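Local coordinates for protein dipeptide Epimerase (PDB 3JVA) that belongs to the enolase superfamily, pairing a mandelate racemase/muconate lactonizing enzyme-type N-terminal domain with a TIM-barrel-like domain that holds a magnesium ion, at residues Ile3-Val8 and Ala72-Asn77; Lys197-Ala202 and Lys227-Gln232. All coordinates share one frame; numbering follows the deposited sequence.

Contact 1 of 2, residues Ile3-Val8 and Ala72-Asn77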
ATOM      1  N   ILE B   3     -40.737  19.021  24.263  1.00 24.18           N
ATOM      2  CA  ILE B   3     -39.985  20.058  24.958  1.00 23.24           C
ATOM      3  C   ILE B   3     -40.757  21.376  24.960  1.00 23.17           C
ATOM      4  O   ILE B   3     -41.155  21.876  23.912  1.00 24.60           O
ATOM      5  CB  ILE B   3     -38.605  20.284  24.293  1.00 22.78           C
ATOM      6  CG1 ILE B   3     -37.739  19.033  24.469  1.00 22.43           C
ATOM      7  CG2 ILE B   3     -37.922  21.518  24.894  1.00 22.35           C
ATOM      8  CD1 ILE B   3     -36.386  19.118  23.776  1.00 23.08           C
ATOM      9  N   LYS B   4     -40.976  21.928  26.146  1.00 23.58           N
ATOM     10  CA  LYS B   4     -41.696  23.192  26.263  1.00 24.95           C
ATOM     11  C   LYS B   4     -40.726  24.362  26.310  1.00 25.62           C
ATOM     12  O   LYS B   4     -40.923  25.380  25.649  1.00 24.49           O
ATOM     13  CB  LYS B   4     -42.557  23.206  27.528  1.00 27.38           C
ATOM     14  CG  LYS B   4     -43.288  24.525  27.741  1.00 30.80           C
ATOM     15  CD  LYS B   4     -44.139  24.512  28.997  1.00 35.91           C
ATOM     16  CE  LYS B   4     -44.861  25.843  29.166  1.00 37.29           C
ATOM     17  NZ  LYS B   4     -45.748  25.849  30.363  1.00 40.66           N
ATOM     18  N   GLN B   5     -39.667  24.212  27.094  1.00 25.73           N
ATOM     19  CA  GLN B   5     -38.693  25.282  27.221  1.00 26.58           C
ATOM     20  C   GLN B   5     -37.354  24.724  27.664  1.00 25.64           C
ATOM     21  O   GLN B   5     -37.278  23.647  28.257  1.00 24.83           O
ATOM     22  CB  GLN B   5     -39.193  26.319  28.233  1.00 29.62           C
ATOM     23  CG  GLN B   5     -38.335  27.575  28.346  1.00 33.53           C
ATOM     24  CD  GLN B   5     -38.145  28.275  27.013  1.00 35.44           C
ATOM     25  OE1 GLN B   5     -37.230  27.956  26.257  1.00 35.34           O
ATOM     26  NE2 GLN B   5     -39.024  29.225  26.710  1.00 37.40           N
ATOM     27  N   VAL B   6     -36.300  25.465  27.353  1.00 24.26           N
ATOM     28  CA  VAL B   6     -34.943  25.086  27.714  1.00 24.23           C
ATOM     29  C   VAL B   6     -34.360  26.237  28.527  1.00 24.94           C
ATOM     30  O   VAL B   6     -34.239  27.353  28.033  1.00 25.95           O
ATOM     31  CB  VAL B   6     -34.074  24.862  26.454  1.00 24.38           C
ATOM     32  CG1 VAL B   6     -32.633  24.567  26.859  1.00 23.72           C
ATOM     33  CG2 VAL B   6     -34.645  23.711  25.625  1.00 24.32           C
ATOM     34  N   HIS B   7     -34.006  25.961  29.777  1.00 23.82           N
ATOM     35  CA  HIS B   7     -33.445  26.974  30.665  1.00 25.48           C
ATOM     36  C   HIS B   7     -31.965  26.703  30.895  1.00 25.79           C
ATOM     37  O   HIS B   7     -31.571  25.551  31.064  1.00 26.46           O
ATOM     38  CB  HIS B   7     -34.174  26.940  32.014  1.00 26.78           C
ATOM     39  CG  HIS B   7     -35.666  26.943  31.894  1.00 29.78           C
ATOM     40  ND1 HIS B   7     -36.442  25.846  32.203  1.00 32.07           N
ATOM     41  CD2 HIS B   7     -36.526  27.905  31.481  1.00 31.02           C
ATOM     42  CE1 HIS B   7     -37.714  26.132  31.986  1.00 29.61           C
ATOM     43  NE2 HIS B   7     -37.792  27.375  31.547  1.00 30.49           N
ATOM     44  N   VAL B   8     -31.144  27.750  30.889  1.00 23.89           N
ATOM     45  CA  VAL B   8     -29.716  27.568  31.131  1.00 26.16           C
ATOM     46  C   VAL B   8     -29.199  28.564  32.159  1.00 25.05           C
ATOM     47  O   VAL B   8     -29.645  29.711  32.208  1.00 25.50           O
ATOM     48  CB  VAL B   8     -28.872  27.705  29.833  1.00 27.23           C
ATOM     49  CG1 VAL B   8     -28.901  29.133  29.325  1.00 30.52           C
ATOM     50  CG2 VAL B   8     -27.430  27.261  30.106  1.00 26.75           C
ATOM     51  N   ALA B  72     -34.294  26.181  19.264  1.00 24.33           N
ATOM     52  CA  ALA B  72     -34.485  25.405  18.047  1.00 23.58           C
ATOM     53  C   ALA B  72     -35.099  24.036  18.301  1.00 23.85           C
ATOM     54  O   ALA B  72     -35.651  23.427  17.384  1.00 24.66           O
ATOM     55  CB  ALA B  72     -33.158  25.245  17.315  1.00 24.28           C
ATOM     56  N   ILE B  73     -35.007  23.536  19.532  1.00 22.37           N
ATOM     57  CA  ILE B  73     -35.574  22.221  19.815  1.00 22.33           C
ATOM     58  C   ILE B  73     -36.932  22.247  20.521  1.00 23.53           C
ATOM     59  O   ILE B  73     -37.493  21.196  20.817  1.00 23.63           O
ATOM     60  CB  ILE B  73     -34.593  21.330  20.632  1.00 23.27           C
ATOM     61  CG1 ILE B  73     -34.321  21.946  22.004  1.00 24.08           C
ATOM     62  CG2 ILE B  73     -33.292  21.151  19.859  1.00 23.08           C
ATOM     63  CD1 ILE B  73     -33.394  21.089  22.874  1.00 24.70           C
ATOM     64  N   ILE B  74     -37.469  23.432  20.786  1.00 24.57           N
ATOM     65  CA  ILE B  74     -38.778  23.499  21.433  1.00 25.10           C
ATOM     66  C   ILE B  74     -39.770  22.769  20.532  1.00 25.24           C
ATOM     67  O   ILE B  74     -39.748  22.932  19.309  1.00 25.34           O
ATOM     68  CB  ILE B  74     -39.243  24.961  21.641  1.00 26.48           C
ATOM     69  CG1 ILE B  74     -38.338  25.648  22.668  1.00 28.52           C
ATOM     70  CG2 ILE B  74     -40.698  24.987  22.116  1.00 25.91           C
ATOM     71  CD1 ILE B  74     -38.648  27.103  22.892  1.00 32.99           C
ATOM     72  N   GLY B  75     -40.619  21.939  21.129  1.00 24.23           N
ATOM     73  CA  GLY B  75     -41.593  21.208  20.337  1.00 24.96           C
ATOM     74  C   GLY B  75     -41.155  19.812  19.921  1.00 25.40           C
ATOM     75  O   GLY B  75     -41.974  19.018  19.459  1.00 26.77           O
ATOM     76  N   LEU B  76     -39.867  19.508  20.069  1.00 23.31           N
ATOM     77  CA  LEU B  76     -39.357  18.185  19.712  1.00 23.20           C
ATOM     78  C   LEU B  76     -39.517  17.218  20.880  1.00 22.28           C
ATOM     79  O   LEU B  76     -39.648  17.635  22.030  1.00 22.40           O
ATOM     80  CB  LEU B  76     -37.873  18.263  19.329  1.00 24.03           C
ATOM     81  CG  LEU B  76     -37.505  19.140  18.129  1.00 25.96           C
ATOM     82  CD1 LEU B  76     -35.998  19.090  17.900  1.00 24.74           C
ATOM     83  CD2 LEU B  76     -38.242  18.659  16.896  1.00 27.07           C
ATOM     84  N   ASN B  77     -39.518  15.927  20.567  1.00 21.55           N
ATOM     85  CA  ASN B  77     -39.640  14.878  21.577  1.00 21.47           C
ATOM     86  C   ASN B  77     -38.222  14.559  22.044  1.00 21.28           C
ATOM     87  O   ASN B  77     -37.341  14.333  21.219  1.00 21.73           O
ATOM     88  CB  ASN B  77     -40.247  13.622  20.953  1.00 23.25           C
ATOM     89  CG  ASN B  77     -40.606  12.574  21.983  1.00 24.81           C
ATOM     90  OD1 ASN B  77     -39.890  12.381  22.967  1.00 24.90           O
ATOM     91  ND2 ASN B  77     -41.714  11.874  21.751  1.00 26.57           N
TER

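Contact 2 of 2, residues Lys197-Ala202 and Lys227-Gln232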
ATOM      1  N   LYS B 197       9.831   9.746  19.659  1.00 26.25           N
ATOM      2  CA  LYS B 197      10.969   9.021  20.206  1.00 25.34           C
ATOM      3  C   LYS B 197      11.289   9.363  21.660  1.00 25.44           C
ATOM      4  O   LYS B 197      11.758   8.504  22.411  1.00 25.54           O
ATOM      5  CB  LYS B 197      12.183   9.200  19.294  1.00 25.94           C
ATOM      6  CG  LYS B 197      11.962   8.487  17.957  1.00 26.43           C
ATOM      7  CD  LYS B 197      13.189   8.450  17.069  1.00 24.95           C
ATOM      8  CE  LYS B 197      12.932   7.528  15.879  1.00 25.73           C
ATOM      9  NZ  LYS B 197      14.096   7.410  14.962  1.00 22.76           N
ATOM     10  N   ASP B 198      11.026  10.602  22.063  1.00 23.99           N
ATOM     11  CA  ASP B 198      11.255  10.998  23.452  1.00 24.57           C
ATOM     12  C   ASP B 198      10.240  10.252  24.313  1.00 25.03           C
ATOM     13  O   ASP B 198      10.549   9.818  25.424  1.00 24.03           O
ATOM     14  CB  ASP B 198      11.048  12.504  23.639  1.00 24.23           C
ATOM     15  CG  ASP B 198      12.280  13.314  23.291  1.00 28.57           C
ATOM     16  OD1 ASP B 198      13.333  12.709  22.996  1.00 28.20           O
ATOM     17  OD2 ASP B 198      12.192  14.558  23.324  1.00 28.99           O
ATOM     18  N   ALA B 199       9.021  10.122  23.792  1.00 24.14           N
ATOM     19  CA  ALA B 199       7.947   9.435  24.506  1.00 24.14           C
ATOM     20  C   ALA B 199       8.314   7.988  24.812  1.00 24.35           C
ATOM     21  O   ALA B 199       8.093   7.506  25.920  1.00 24.36           O
ATOM     22  CB  ALA B 199       6.650   9.483  23.689  1.00 24.44           C
ATOM     23  N   VAL B 200       8.867   7.288  23.828  1.00 24.42           N
ATOM     24  CA  VAL B 200       9.256   5.899  24.036  1.00 24.87           C
ATOM     25  C   VAL B 200      10.274   5.821  25.169  1.00 25.38           C
ATOM     26  O   VAL B 200      10.193   4.953  26.034  1.00 25.89           O
ATOM     27  CB  VAL B 200       9.864   5.295  22.749  1.00 25.31           C
ATOM     28  CG1 VAL B 200      10.438   3.908  23.029  1.00 25.22           C
ATOM     29  CG2 VAL B 200       8.792   5.211  21.675  1.00 22.99           C
ATOM     30  N   LYS B 201      11.220   6.753  25.162  1.00 25.31           N
ATOM     31  CA  LYS B 201      12.268   6.809  26.178  1.00 26.51           C
ATOM     32  C   LYS B 201      11.670   7.022  27.569  1.00 25.91           C
ATOM     33  O   LYS B 201      11.956   6.275  28.507  1.00 23.63           O
ATOM     34  CB  LYS B 201      13.223   7.963  25.860  1.00 28.44           C
ATOM     35  CG  LYS B 201      14.606   7.853  26.489  1.00 35.05           C
ATOM     36  CD  LYS B 201      15.385   9.170  26.365  1.00 36.85           C
ATOM     37  CE  LYS B 201      15.219   9.825  24.988  1.00 38.86           C
ATOM     38  NZ  LYS B 201      15.565   8.924  23.851  1.00 42.51           N
ATOM     39  N   ALA B 202      10.825   8.042  27.686  1.00 24.72           N
ATOM     40  CA  ALA B 202      10.203   8.378  28.962  1.00 24.68           C
ATOM     41  C   ALA B 202       9.308   7.260  29.484  1.00 24.90           C
ATOM     42  O   ALA B 202       9.368   6.902  30.659  1.00 24.62           O
ATOM     43  CB  ALA B 202       9.399   9.674  28.828  1.00 23.82           C
ATOM     44  N   LYS B 227       0.997   6.254  16.904  1.00 25.99           N
ATOM     45  CA  LYS B 227       1.045   4.866  16.460  1.00 27.23           C
ATOM     46  C   LYS B 227       2.443   4.289  16.722  1.00 25.48           C
ATOM     47  O   LYS B 227       2.587   3.143  17.141  1.00 24.81           O
ATOM     48  CB  LYS B 227       0.721   4.811  14.960  1.00 30.22           C
ATOM     49  CG  LYS B 227       0.999   3.490  14.255  1.00 36.10           C
ATOM     50  CD  LYS B 227       0.047   2.396  14.673  1.00 39.77           C
ATOM     51  CE  LYS B 227      -0.065   1.334  13.585  1.00 42.60           C
ATOM     52  NZ  LYS B 227       1.260   0.777  13.193  1.00 45.13           N
ATOM     53  N   TYR B 228       3.465   5.103  16.474  1.00 26.04           N
ATOM     54  CA  TYR B 228       4.851   4.691  16.684  1.00 24.24           C
ATOM     55  C   TYR B 228       5.071   4.327  18.149  1.00 23.18           C
ATOM     56  O   TYR B 228       5.619   3.274  18.462  1.00 24.32           O
ATOM     57  CB  TYR B 228       5.802   5.828  16.289  1.00 25.33           C
ATOM     58  CG  TYR B 228       7.261   5.532  16.581  1.00 26.68           C
ATOM     59  CD1 TYR B 228       7.988   4.648  15.785  1.00 27.42           C
ATOM     60  CD2 TYR B 228       7.905   6.129  17.665  1.00 27.04           C
ATOM     61  CE1 TYR B 228       9.332   4.364  16.063  1.00 27.90           C
ATOM     62  CE2 TYR B 228       9.251   5.851  17.950  1.00 27.86           C
ATOM     63  CZ  TYR B 228       9.954   4.970  17.143  1.00 26.52           C
ATOM     64  OH  TYR B 228      11.282   4.699  17.408  1.00 23.85           O
ATOM     65  N   VAL B 229       4.644   5.204  19.049  1.00 22.54           N
ATOM     66  CA  VAL B 229       4.804   4.942  20.475  1.00 21.54           C
ATOM     67  C   VAL B 229       4.124   3.635  20.871  1.00 22.81           C
ATOM     68  O   VAL B 229       4.733   2.762  21.486  1.00 21.64           O
ATOM     69  CB  VAL B 229       4.210   6.083  21.319  1.00 22.12           C
ATOM     70  CG1 VAL B 229       4.369   5.771  22.802  1.00 20.19           C
ATOM     71  CG2 VAL B 229       4.898   7.386  20.974  1.00 21.51           C
ATOM     72  N   THR B 230       2.857   3.499  20.505  1.00 22.56           N
ATOM     73  CA  THR B 230       2.104   2.299  20.825  1.00 23.17           C
ATOM     74  C   THR B 230       2.830   1.033  20.386  1.00 24.07           C
ATOM     75  O   THR B 230       2.894   0.051  21.128  1.00 24.19           O
ATOM     76  CB  THR B 230       0.723   2.343  20.156  1.00 23.20           C
ATOM     77  OG1 THR B 230       0.008   3.483  20.643  1.00 23.06           O
ATOM     78  CG2 THR B 230      -0.063   1.071  20.453  1.00 23.12           C
ATOM     79  N   SER B 231       3.391   1.071  19.184  1.00 24.75           N
ATOM     80  CA  SER B 231       4.086  -0.080  18.624  1.00 26.37           C
ATOM     81  C   SER B 231       5.488  -0.312  19.185  1.00 26.82           C
ATOM     82  O   SER B 231       6.064  -1.375  18.973  1.00 27.64           O
ATOM     83  CB  SER B 231       4.180   0.065  17.104  1.00 27.87           C
ATOM     84  OG  SER B 231       5.092   1.092  16.746  1.00 32.63           O
ATOM     85  N   GLN B 232       6.037   0.665  19.900  1.00 25.94           N
ATOM     86  CA  GLN B 232       7.388   0.511  20.436  1.00 26.94           C
ATOM     87  C   GLN B 232       7.494   0.184  21.920  1.00 27.56           C
ATOM     88  O   GLN B 232       8.549  -0.264  22.380  1.00 29.36           O
ATOM     89  CB  GLN B 232       8.211   1.767  20.146  1.00 27.20           C
ATOM     90  CG  GLN B 232       8.453   2.031  18.668  1.00 30.56           C
ATOM     91  CD  GLN B 232       9.177   0.888  17.988  1.00 35.05           C
ATOM     92  OE1 GLN B 232      10.159   0.358  18.516  1.00 35.86           O
ATOM     93  NE2 GLN B 232       8.702   0.503  16.806  1.00 34.62           N
TER

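Contact 1 of 2, residues Ile3-Val8 and Ala72-Asn77
Two backbone hydrogen bonds join Ile3 to the type II beta turn Ile73-Leu76: Gly75 N donates to Ile3 O at 2.8 Å, and Ile3 N to Leu76 O. This tethers the start of the first strand of the enolase-type N-terminal domain to the turn that follows helix 59-73. The turn's own bond runs from Leu76 N to Ile73 O, and Gly75 takes the positive phi (94°) of its third position. At Ile3 O the Gly75 donor lies in the carbonyl plane, on a lone pair. Ile3 directs its CB toward the turn, and its CD1 meets CD1 of Ile73 at 3.7 Å. A chi1 of 63° sets Ile73 CG1 between backbone N and carbonyl carbon, 4.0 Å from Val6 CG2, and CD1 beyond it touches the same methyl, the two side chains crossing at about a right angle. The turn thus packs on both Ile3 and Val6, which flank the classic beta bulge that Lys4 and Gln5 form opposite Glu37. Ile74 CG2 lies against the carbonyl oxygens of both Ile3 and Lys4, 3.6 Å from Lys4 O. Gln5 OE1 bonds with Gln71 NE2 and Val6 N, while Ile74 CD1 lies 3.7 Å from that same OE1.

Contact 2 of 2, residues Lys197-Ala202 and Lys227-Gln232
Lys197 NZ is gripped by a neighbouring subunit, through a salt bridge to Asp259 OD2 and hydrogen bonds to the backbone carbonyls of Thr230, Val233 and Thr235, all of that subunit. On its way there the lysine chain passes Tyr228, bringing CE to 3.6 Å from Tyr228 OH. The contact joins helices 196-206 and 223-232, consecutive helices of the TIM-barrel-like domain linked through strand 213-215, an alpha-beta-alpha succession of the barrel. Their short segments run roughly parallel, with a crossing angle of -31° and axes 9.2 Å apart at closest approach, and no hydrogen bond passes between them. Lys197 is extended beyond CG and crosses the tyrosine obliquely, its CG 3.8 Å from Tyr228 CE2. The phenol hydroxyl bonds to Asn234 ND2 of the same neighbouring subunit, so both polar ends of this pair are spent on the subunit interface while their carbon atoms pack within the chain. Val200 fills the middle of the contact. Its CG2, anti to the carbonyl carbon, reaches Tyr228 CE2 at 3.8 Å, with the two side chains crossing at about a right angle, and also touches Gln232 CB. Ala199 directs its CB toward helix 223-232 and meets Val229 CG2 at 3.9 Å; Val229 also packs on Ile237 of strand 236-239, and Ala199 on Trp194. At the C-terminal end of helix 223-232, Ser231 OG donates to Tyr228 O at 2.8 Å, a bond within the helix. Gln232 CG, anti to the carbonyl carbon (chi1 -65°), lies 3.5 Å above one face of the Tyr228 ring, offset toward the rim.

The two contacts lie on opposite sides of the chain's centre, with their centres 48 Å apart and their nearest atoms about 38 Å apart. They follow one another in sequence and share no helix, strand or sheet. Contact 1 ties strand 3-21 of the antiparallel sheet to the turn after helix 59-73, within the N-terminal domain. Contact 2 pairs two outer helices of the barrel-like domain, whose strands 185-189, 213-215 and 236-239 lead to the magnesium ligands Asp189, Glu215 and Asp240. Neither joins the two domains. Both reach other subunits: contact 1 lightly, through Asn77 on Gln120 of one neighbouring subunit, contact 2 through the bonds of Lys197 and Tyr228 to another.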